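Local coordinates for LPG0439 HIT-related domain-containing protein (Legionella pneumophila subsp. pneumophila, PDB 5L0L) that is of unknown function but carries a HIT-related domain, taken here without the rest of a longer, probably membrane-anchored protein, and may bind nucleotides as HIT relatives do, at residues 1-6 with 116-121; 65-70 with 122-127; 51-56 with 77-82. All coordinates share one frame; numbering follows the deposited sequence.

Contact 1: 1-6 with 116-121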
loop_
_atom_site.group_PDB
_atom_site.type_symbol
_atom_site.label_atom_id
_atom_site.label_comp_id
_atom_site.label_asym_id
_atom_site.label_seq_id
_atom_site.Cartn_x
_atom_site.Cartn_y
_atom_site.Cartn_z
ATOM N N GLY A 1 -14.464 22.058 9.223
ATOM C CA GLY A 1 -13.922 22.050 7.818
ATOM C C GLY A 1 -12.392 21.988 7.680
ATOM O O GLY A 1 -11.789 22.810 6.975
ATOM N N LYS A 2 -11.760 21.011 8.333
ATOM C CA LYS A 2 -10.305 20.872 8.309
ATOM C C LYS A 2 -9.840 20.250 6.989
ATOM O O LYS A 2 -8.773 20.592 6.517
ATOM C CB LYS A 2 -9.805 20.032 9.488
ATOM C CG LYS A 2 -10.004 20.675 10.857
ATOM C CD LYS A 2 -9.023 21.807 11.172
ATOM C CE LYS A 2 -7.569 21.319 11.200
ATOM N NZ LYS A 2 -6.591 22.388 11.546
ATOM N N LYS A 3 -10.637 19.354 6.411
ATOM C CA LYS A 3 -10.329 18.707 5.123
ATOM C C LYS A 3 -11.291 19.161 4.022
ATOM O O LYS A 3 -12.490 19.002 4.187
ATOM C CB LYS A 3 -10.438 17.191 5.292
ATOM C CG LYS A 3 -9.969 16.394 4.092
ATOM C CD LYS A 3 -9.760 14.919 4.437
ATOM C CE LYS A 3 -11.030 14.122 4.291
ATOM N NZ LYS A 3 -10.707 12.671 4.179
ATOM N N GLU A 4 -10.778 19.750 2.941
ATOM C CA GLU A 4 -11.606 20.291 1.856
ATOM C C GLU A 4 -11.201 19.693 0.519
ATOM O O GLU A 4 -10.019 19.358 0.302
ATOM C CB GLU A 4 -11.491 21.816 1.738
ATOM C CG GLU A 4 -12.003 22.622 2.956
ATOM C CD GLU A 4 -13.522 22.746 3.097
ATOM O OE1 GLU A 4 -14.253 22.957 2.088
ATOM O OE2 GLU A 4 -14.014 22.672 4.265
ATOM N N PHE A 5 -12.182 19.577 -0.370
ATOM C CA PHE A 5 -11.968 19.081 -1.724
ATOM C C PHE A 5 -12.055 20.201 -2.742
ATOM O O PHE A 5 -13.029 20.973 -2.751
ATOM C CB PHE A 5 -12.987 18.012 -2.041
ATOM C CG PHE A 5 -12.818 16.777 -1.218
ATOM C CD1 PHE A 5 -11.943 15.774 -1.620
ATOM C CD2 PHE A 5 -13.505 16.626 -0.015
ATOM C CE1 PHE A 5 -11.783 14.625 -0.859
ATOM C CE2 PHE A 5 -13.341 15.479 0.763
ATOM C CZ PHE A 5 -12.481 14.473 0.341
ATOM N N LEU A 6 -11.056 20.283 -3.615
ATOM C CA LEU A 6 -11.075 21.247 -4.708
ATOM C C LEU A 6 -12.277 21.008 -5.624
ATOM O O LEU A 6 -12.621 19.862 -5.935
ATOM C CB LEU A 6 -9.791 21.169 -5.538
ATOM C CG LEU A 6 -9.570 22.285 -6.570
ATOM C CD1 LEU A 6 -9.179 23.593 -5.897
ATOM C CD2 LEU A 6 -8.527 21.879 -7.599
ATOM N N THR A 116 -6.454 21.249 5.020
ATOM C CA THR A 116 -5.862 20.288 4.105
ATOM C C THR A 116 -6.750 20.262 2.847
ATOM O O THR A 116 -7.960 20.003 2.940
ATOM C CB THR A 116 -5.802 18.891 4.747
ATOM O OG1 THR A 116 -4.955 18.908 5.908
ATOM C CG2 THR A 116 -5.286 17.868 3.766
ATOM N N LEU A 117 -6.163 20.558 1.688
ATOM C CA LEU A 117 -6.896 20.646 0.439
ATOM C C LEU A 117 -6.593 19.407 -0.426
ATOM O O LEU A 117 -5.424 19.068 -0.592
ATOM C CB LEU A 117 -6.461 21.896 -0.318
ATOM C CG LEU A 117 -7.157 22.185 -1.657
ATOM C CD1 LEU A 117 -8.661 22.320 -1.440
ATOM C CD2 LEU A 117 -6.570 23.414 -2.335
ATOM N N ILE A 118 -7.642 18.764 -0.938
ATOM C CA ILE A 118 -7.541 17.527 -1.738
ATOM C C ILE A 118 -7.887 17.908 -3.164
ATOM O O ILE A 118 -9.036 18.300 -3.454
ATOM C CB ILE A 118 -8.547 16.467 -1.264
ATOM C CG1 ILE A 118 -8.399 16.185 0.237
ATOM C CG2 ILE A 118 -8.430 15.167 -2.088
ATOM C CD1 ILE A 118 -7.035 15.743 0.644
ATOM N N GLY A 119 -6.898 17.804 -4.046
ATOM C CA GLY A 119 -7.015 18.184 -5.431
ATOM C C GLY A 119 -6.244 19.447 -5.710
ATOM O O GLY A 119 -6.113 20.301 -4.838
ATOM N N SER A 120 -5.710 19.549 -6.922
ATOM C CA SER A 120 -5.052 20.766 -7.403
ATOM C C SER A 120 -5.471 21.020 -8.849
ATOM O O SER A 120 -5.994 20.135 -9.522
ATOM C CB SER A 120 -3.519 20.667 -7.336
ATOM O OG SER A 120 -3.001 19.753 -8.299
ATOM N N GLU A 121 -5.188 22.236 -9.306
ATOM C CA GLU A 121 -5.488 22.685 -10.671
ATOM C C GLU A 121 -4.735 21.814 -11.686
ATOM O O GLU A 121 -5.295 21.444 -12.718
ATOM C CB GLU A 121 -5.077 24.157 -10.874
ATOM C CG GLU A 121 -5.588 25.185 -9.855
ATOM C CD GLU A 121 -6.938 25.788 -10.213
ATOM O OE1 GLU A 121 -6.994 26.691 -11.084
ATOM O OE2 GLU A 121 -7.945 25.381 -9.592
HETATM O O HOH W 1 -6.232 19.901 8.130
#
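Phe-5 and Ile-118 form the tight part of this pairing. Their side chains run side by side on one face of the sheet, and the ring atom CD1 of Phe-5 comes to 3.5 Å from CB of Ile-118, meeting it obliquely. Beneath them two short strands, 3-5 and 116-118, run parallel. Thr-116 N donates to Lys-2 O and Glu-4 N to Thr-116 O, each at 2.8 Å; Ile-118 N then reaches Glu-4 O at 2.7 Å, and Leu-6 N gives a 2.8 Å bond to Ile-118 O. Strand 3-5 is one edge, within this chain, of a mixed sheet ordered 3-5, 115-118, 107-110. At the far end Leu-6 brings CD2 to 3.4 Å from Ser-120 C, next to Gly-119, whose phi of 108° would jam a side chain against the preceding carbonyl. The Glu-4 and Leu-117 face is looser: CB of Glu-4 stays 4.3 Å from CD1 of Leu-117, and the exposed carboxylate turns away. Near the start, Lys-2 O also accepts from a water, which in turn accepts from Thr-116 OG1. Lys-2 NZ forms a salt bridge with Asp-136 of the second subunit, whose Ile-96 packs on Thr-116 and Ile-118.

Contact 2: 65-70 with 122-127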
loop_
_atom_site.group_PDB
_atom_site.type_symbol
_atom_site.label_atom_id
_atom_site.label_comp_id
_atom_site.label_asym_id
_atom_site.label_seq_id
_atom_site.Cartn_x
_atom_site.Cartn_y
_atom_site.Cartn_z
ATOM N N SER A 65 -16.327 12.448 -12.304
ATOM C CA SER A 65 -17.133 12.288 -11.101
ATOM C C SER A 65 -16.352 11.539 -10.005
ATOM O O SER A 65 -16.747 11.583 -8.861
ATOM C CB SER A 65 -18.435 11.548 -11.374
ATOM O OG SER A 65 -18.185 10.197 -11.723
ATOM N N ALA A 66 -15.283 10.831 -10.387
ATOM C CA ALA A 66 -14.407 10.146 -9.416
ATOM C C ALA A 66 -13.159 10.942 -9.004
ATOM O O ALA A 66 -12.222 10.347 -8.402
ATOM C CB ALA A 66 -14.009 8.787 -9.968
ATOM N N PHE A 67 -13.127 12.248 -9.292
ATOM C CA PHE A 67 -12.070 13.141 -8.831
ATOM C C PHE A 67 -12.491 13.899 -7.600
ATOM O O PHE A 67 -13.683 14.193 -7.405
ATOM C CB PHE A 67 -11.695 14.204 -9.871
ATOM C CG PHE A 67 -11.137 13.682 -11.166
ATOM C CD1 PHE A 67 -10.524 12.427 -11.277
ATOM C CD2 PHE A 67 -11.180 14.500 -12.306
ATOM C CE1 PHE A 67 -10.008 12.000 -12.497
ATOM C CE2 PHE A 67 -10.672 14.072 -13.519
ATOM C CZ PHE A 67 -10.066 12.821 -13.612
ATOM N N ASN A 68 -11.520 14.227 -6.751
ATOM C CA ASN A 68 -11.714 15.218 -5.681
ATOM C C ASN A 68 -12.925 14.954 -4.786
ATOM O O ASN A 68 -13.782 15.826 -4.588
ATOM C CB ASN A 68 -11.773 16.635 -6.304
ATOM C CG ASN A 68 -10.523 16.973 -7.115
ATOM O OD1 ASN A 68 -9.453 16.385 -6.930
ATOM N ND2 ASN A 68 -10.644 17.917 -8.012
ATOM N N ARG A 69 -12.984 13.756 -4.226
ATOM C CA ARG A 69 -14.075 13.413 -3.345
ATOM C C ARG A 69 -13.664 12.265 -2.443
ATOM O O ARG A 69 -12.690 11.543 -2.770
ATOM C CB ARG A 69 -15.323 13.050 -4.150
ATOM C CG ARG A 69 -15.213 11.832 -5.060
ATOM C CD ARG A 69 -16.613 11.324 -5.414
ATOM N NE ARG A 69 -16.644 10.219 -6.377
ATOM C CZ ARG A 69 -16.504 8.926 -6.075
ATOM N NH1 ARG A 69 -16.267 8.527 -4.810
ATOM N NH2 ARG A 69 -16.626 8.010 -7.041
ATOM N N PRO A 70 -14.410 12.060 -1.353
ATOM C CA PRO A 70 -14.222 10.832 -0.616
ATOM C C PRO A 70 -14.530 9.604 -1.463
ATOM O O PRO A 70 -15.444 9.630 -2.332
ATOM C CB PRO A 70 -15.270 10.930 0.531
ATOM C CG PRO A 70 -15.537 12.396 0.681
ATOM C CD PRO A 70 -15.451 12.924 -0.725
ATOM N N GLU A 122 -3.482 21.466 -11.359
ATOM C CA GLU A 122 -2.609 20.659 -12.246
ATOM C C GLU A 122 -2.911 19.167 -12.204
ATOM O O GLU A 122 -2.674 18.458 -13.176
ATOM C CB GLU A 122 -1.125 20.832 -11.885
ATOM C CG GLU A 122 -0.644 22.275 -11.755
ATOM C CD GLU A 122 -0.526 22.727 -10.305
ATOM O OE1 GLU A 122 0.620 22.709 -9.787
ATOM O OE2 GLU A 122 -1.567 23.081 -9.681
ATOM N N GLU A 123 -3.419 18.684 -11.073
ATOM C CA GLU A 123 -3.601 17.256 -10.882
ATOM C C GLU A 123 -4.843 16.975 -10.011
ATOM O O GLU A 123 -4.873 17.353 -8.830
ATOM C CB GLU A 123 -2.314 16.710 -10.234
ATOM C CG GLU A 123 -2.314 15.220 -9.939
ATOM C CD GLU A 123 -0.941 14.694 -9.539
ATOM O OE1 GLU A 123 0.089 15.382 -9.779
ATOM O OE2 GLU A 123 -0.887 13.583 -8.982
ATOM N N PRO A 124 -5.863 16.311 -10.573
ATOM C CA PRO A 124 -6.980 15.936 -9.699
ATOM C C PRO A 124 -6.520 14.885 -8.693
ATOM O O PRO A 124 -5.561 14.143 -8.971
ATOM C CB PRO A 124 -8.004 15.337 -10.652
ATOM C CG PRO A 124 -7.221 14.897 -11.844
ATOM C CD PRO A 124 -6.075 15.867 -11.963
ATOM N N SER A 125 -7.175 14.844 -7.536
ATOM C CA SER A 125 -7.039 13.734 -6.630
ATOM C C SER A 125 -7.873 12.574 -7.187
ATOM O O SER A 125 -9.080 12.725 -7.436
ATOM C CB SER A 125 -7.477 14.121 -5.221
ATOM O OG SER A 125 -7.547 12.992 -4.363
HETATM N N MSE A 126 -7.202 11.443 -7.416
HETATM C CA MSE A 126 -7.819 10.218 -7.913
HETATM C C MSE A 126 -7.523 9.122 -6.938
HETATM O O MSE A 126 -6.478 9.153 -6.252
HETATM C CB MSE A 126 -7.187 9.824 -9.243
HETATM C CG MSE A 126 -7.369 10.858 -10.320
HETATM SE SE MSE A 126 -6.260 10.244 -11.859
HETATM C CE MSE A 126 -4.785 11.453 -11.513
ATOM N N LEU A 127 -8.397 8.136 -6.829
ATOM C CA LEU A 127 -8.097 6.956 -5.999
ATOM C C LEU A 127 -7.099 6.092 -6.785
ATOM O O LEU A 127 -7.403 5.613 -7.857
ATOM C CB LEU A 127 -9.349 6.162 -5.689
ATOM C CG LEU A 127 -9.190 4.861 -4.896
ATOM C CD1 LEU A 127 -8.623 5.118 -3.519
ATOM C CD2 LEU A 127 -10.526 4.133 -4.842
HETATM O O HOH W 2 -10.430 8.161 -8.891
HETATM O O HOH W 3 -10.256 12.447 -4.290
#
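Asn-68 grips Ser-125 with two hydrogen bonds, one from its backbone and one to its side chain. Its amide N donates to Ser-125 O at 2.9 Å, a fairly straight bond at 165°, and its side-chain OD1 accepts a hydrogen bond from Ser-125 N at 2.8 Å. Chi1 of -57° sets CG of Asn-68 beside its own backbone N, the position from which OD1 meets Ser-125 N. Both polar atoms of the buried Ser-125 backbone are thereby satisfied. Ser-125 N-H requires OD1 on its side, which turns ND2 to the hydroxyl of Tyr-10. Two waters extend the polar seam: one donates to Ala-66 O and accepts from Leu-127 N, the other accepts from Arg-69 N and lies 2.8 Å from Ser-125 OG.

Outward from these bonds lies the ring of Phe-67. CB of Pro-124 sits over one face, 3.8 Å from the ring centroid and 19° off its normal, a CH-pi contact displaced toward the rim. Selenomethionine Met-126 runs alongside, its CG 3.6 Å from Phe-67 CE1; SE lies farther out, oblique to the ring at 5.3 Å from its centroid, in a Met-aromatic contact. Tyr-10 meets Phe-67 edge-to-face, so the N-terminal region helps enclose the ring. Arg-69 braces its own loop, NE bonding Ser-65 O at 2.8 Å, and its guanidinium also forms a salt bridge with Glu-75. Two irregular loops of the HIT-related domain meet here, one leading into helix 73-92 and the other into strand 128-134.

Contact 3: 51-56 with 77-82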
loop_
_atom_site.group_PDB
_atom_site.type_symbol
_atom_site.label_atom_id
_atom_site.label_comp_id
_atom_site.label_asym_id
_atom_site.label_seq_id
_atom_site.Cartn_x
_atom_site.Cartn_y
_atom_site.Cartn_z
ATOM N N ILE A 51 4.204 0.527 -11.654
ATOM C CA ILE A 51 2.874 0.697 -12.231
ATOM C C ILE A 51 2.029 1.631 -11.369
ATOM O O ILE A 51 2.328 1.864 -10.195
ATOM C CB ILE A 51 2.126 -0.635 -12.418
ATOM C CG1 ILE A 51 1.926 -1.334 -11.080
ATOM C CG2 ILE A 51 2.841 -1.492 -13.463
ATOM C CD1 ILE A 51 0.988 -2.518 -11.128
ATOM N N ILE A 52 1.000 2.189 -11.988
ATOM C CA ILE A 52 -0.058 2.930 -11.278
ATOM C C ILE A 52 -1.353 2.152 -11.499
ATOM O O ILE A 52 -1.684 1.781 -12.631
ATOM C CB ILE A 52 -0.222 4.340 -11.830
ATOM C CG1 ILE A 52 1.105 5.114 -11.760
ATOM C CG2 ILE A 52 -1.330 5.103 -11.078
ATOM C CD1 ILE A 52 1.119 6.380 -12.603
ATOM N N ILE A 53 -2.065 1.890 -10.415
ATOM C CA ILE A 53 -3.364 1.268 -10.451
ATOM C C ILE A 53 -4.312 2.371 -10.035
ATOM O O ILE A 53 -4.140 2.952 -8.943
ATOM C CB ILE A 53 -3.458 0.101 -9.457
ATOM C CG1 ILE A 53 -2.376 -0.933 -9.778
ATOM C CG2 ILE A 53 -4.881 -0.496 -9.480
ATOM C CD1 ILE A 53 -2.365 -2.131 -8.848
ATOM N N ARG A 54 -5.268 2.686 -10.920
ATOM C CA ARG A 54 -6.116 3.847 -10.761
ATOM C C ARG A 54 -7.595 3.513 -10.944
ATOM O O ARG A 54 -7.976 2.770 -11.849
ATOM C CB ARG A 54 -5.671 4.955 -11.727
ATOM C CG ARG A 54 -6.597 6.166 -11.815
ATOM C CD ARG A 54 -7.607 5.978 -12.907
ATOM N NE ARG A 54 -8.439 7.172 -13.149
ATOM C CZ ARG A 54 -8.187 8.128 -14.056
ATOM N NH1 ARG A 54 -7.112 8.101 -14.848
ATOM N NH2 ARG A 54 -9.041 9.124 -14.169
ATOM N N TYR A 55 -8.418 4.074 -10.067
ATOM C CA TYR A 55 -9.862 3.889 -10.156
ATOM C C TYR A 55 -10.384 4.866 -11.196
ATOM O O TYR A 55 -10.211 6.077 -11.042
ATOM C CB TYR A 55 -10.481 4.204 -8.792
ATOM C CG TYR A 55 -11.987 4.216 -8.755
ATOM C CD1 TYR A 55 -12.727 3.180 -9.306
ATOM C CD2 TYR A 55 -12.668 5.249 -8.100
ATOM C CE1 TYR A 55 -14.134 3.199 -9.254
ATOM C CE2 TYR A 55 -14.064 5.261 -8.030
ATOM C CZ TYR A 55 -14.782 4.242 -8.631
ATOM O OH TYR A 55 -16.188 4.243 -8.548
ATOM N N LEU A 56 -11.012 4.336 -12.235
ATOM C CA LEU A 56 -11.574 5.142 -13.312
ATOM C C LEU A 56 -12.966 5.665 -12.953
ATOM O O LEU A 56 -13.193 6.863 -12.924
ATOM C CB LEU A 56 -11.648 4.315 -14.610
ATOM C CG LEU A 56 -10.330 3.819 -15.183
ATOM C CD1 LEU A 56 -10.537 2.677 -16.195
ATOM C CD2 LEU A 56 -9.598 4.982 -15.823
ATOM N N ARG A 77 -11.856 -0.990 -1.640
ATOM C CA ARG A 77 -11.701 -2.422 -1.633
ATOM C C ARG A 77 -11.345 -2.959 -3.027
ATOM O O ARG A 77 -10.513 -3.855 -3.157
ATOM C CB ARG A 77 -12.971 -3.102 -1.128
ATOM C CG ARG A 77 -12.694 -4.531 -0.749
ATOM C CD ARG A 77 -13.957 -5.304 -0.524
ATOM N NE ARG A 77 -13.600 -6.620 -0.013
ATOM C CZ ARG A 77 -14.467 -7.597 0.164
ATOM N NH1 ARG A 77 -14.042 -8.761 0.660
ATOM N NH2 ARG A 77 -15.736 -7.406 -0.138
ATOM N N GLY A 78 -12.005 -2.422 -4.044
ATOM C CA GLY A 78 -11.748 -2.827 -5.429
ATOM C C GLY A 78 -10.318 -2.480 -5.857
ATOM O O GLY A 78 -9.675 -3.285 -6.499
ATOM N N LEU A 79 -9.845 -1.290 -5.497
ATOM C CA LEU A 79 -8.438 -0.894 -5.766
ATOM C C LEU A 79 -7.503 -1.924 -5.163
ATOM O O LEU A 79 -6.567 -2.401 -5.806
ATOM C CB LEU A 79 -8.136 0.492 -5.195
ATOM C CG LEU A 79 -6.785 1.075 -5.625
ATOM C CD1 LEU A 79 -6.860 1.570 -7.050
ATOM C CD2 LEU A 79 -6.321 2.207 -4.747
ATOM N N ASN A 80 -7.746 -2.253 -3.907
ATOM C CA ASN A 80 -6.904 -3.197 -3.190
ATOM C C ASN A 80 -6.981 -4.618 -3.734
ATOM O O ASN A 80 -6.007 -5.345 -3.666
ATOM C CB ASN A 80 -7.229 -3.150 -1.692
ATOM C CG ASN A 80 -6.735 -1.868 -1.040
ATOM O OD1 ASN A 80 -6.286 -0.941 -1.709
ATOM N ND2 ASN A 80 -6.753 -1.826 0.269
ATOM N N ASP A 81 -8.143 -5.018 -4.258
ATOM C CA ASP A 81 -8.251 -6.324 -4.938
ATOM C C ASP A 81 -7.404 -6.343 -6.221
ATOM O O ASP A 81 -6.713 -7.329 -6.506
ATOM C CB ASP A 81 -9.711 -6.642 -5.302
ATOM C CG ASP A 81 -10.556 -7.070 -4.111
ATOM O OD1 ASP A 81 -10.039 -7.369 -3.003
ATOM O OD2 ASP A 81 -11.815 -7.139 -4.301
ATOM N N VAL A 82 -7.506 -5.285 -7.022
ATOM C CA VAL A 82 -6.702 -5.183 -8.244
ATOM C C VAL A 82 -5.200 -5.183 -7.884
ATOM O O VAL A 82 -4.372 -5.849 -8.559
ATOM C CB VAL A 82 -7.075 -3.949 -9.072
ATOM C CG1 VAL A 82 -6.144 -3.810 -10.278
ATOM C CG2 VAL A 82 -8.517 -4.054 -9.558
#
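Ile-53 meets the helix through one methyl, CG2, which lies between Leu-79 and Val-82. CG1 of Val-82 comes to 3.6 Å from Ile-53 CG2, the two side chains sliding past each other in opposite directions. CD1 of Leu-79 lies 3.8 Å from the same methyl and also reaches the backbone, 3.6 Å from Ile-53 O.

Leu-79 and Val-82 are three residues apart, about one helical turn. Val-82 points at the strand, while Leu-79 leaves to the side and its end comes nearer. The strand and helix segments run roughly antiparallel, at 148°, with axes 8.9 Å apart. Farther along the helix, Ala-83 and Met-86 also touch Ile-53, and Leu-129 of the neighbouring strand 128-134 packs on both Ile-53 and Leu-79. Tyr-55 turns its hydroxyl to Glu-75, near the start of the helix. Arg-54 points to the other side of the sheet, where its guanidinium bonds Ser-16 O. Helix 73-92 thus packs on one face of the six-stranded antiparallel sheet, over strands 35-41, 51-58 and 128-134, in keeping with the alpha+beta build of HIT-like domains. No hydrogen bond joins these two segments: across them the contact is purely apolar, van der Waals and hydrophobic, between buried aliphatic groups.

Contacts 1 and 2 are neighbours, their centres 10 Å apart, and they touch directly: Ile-118 CG2 lies 3.3 Å from Ser-125 OG. Contact 3 sits deeper, 14 Å from contact 2 and 22 Å from contact 1. Along the chain the order is 1-6, 51-56, 65-70, 77-82, 116-121, 122-127, so the segments of contact 2 alternate with those of both others. Contact 1 belongs to the small three-stranded sheet, contact 3 to the large six-stranded one and helix 73-92, and the loops of contact 2 bridge the two, with Leu-127 O probably hydrogen-bonded to Tyr-55 N. Contacts 1 and 3 both also touch the second subunit, so this connected path meets the dimer partner near either end.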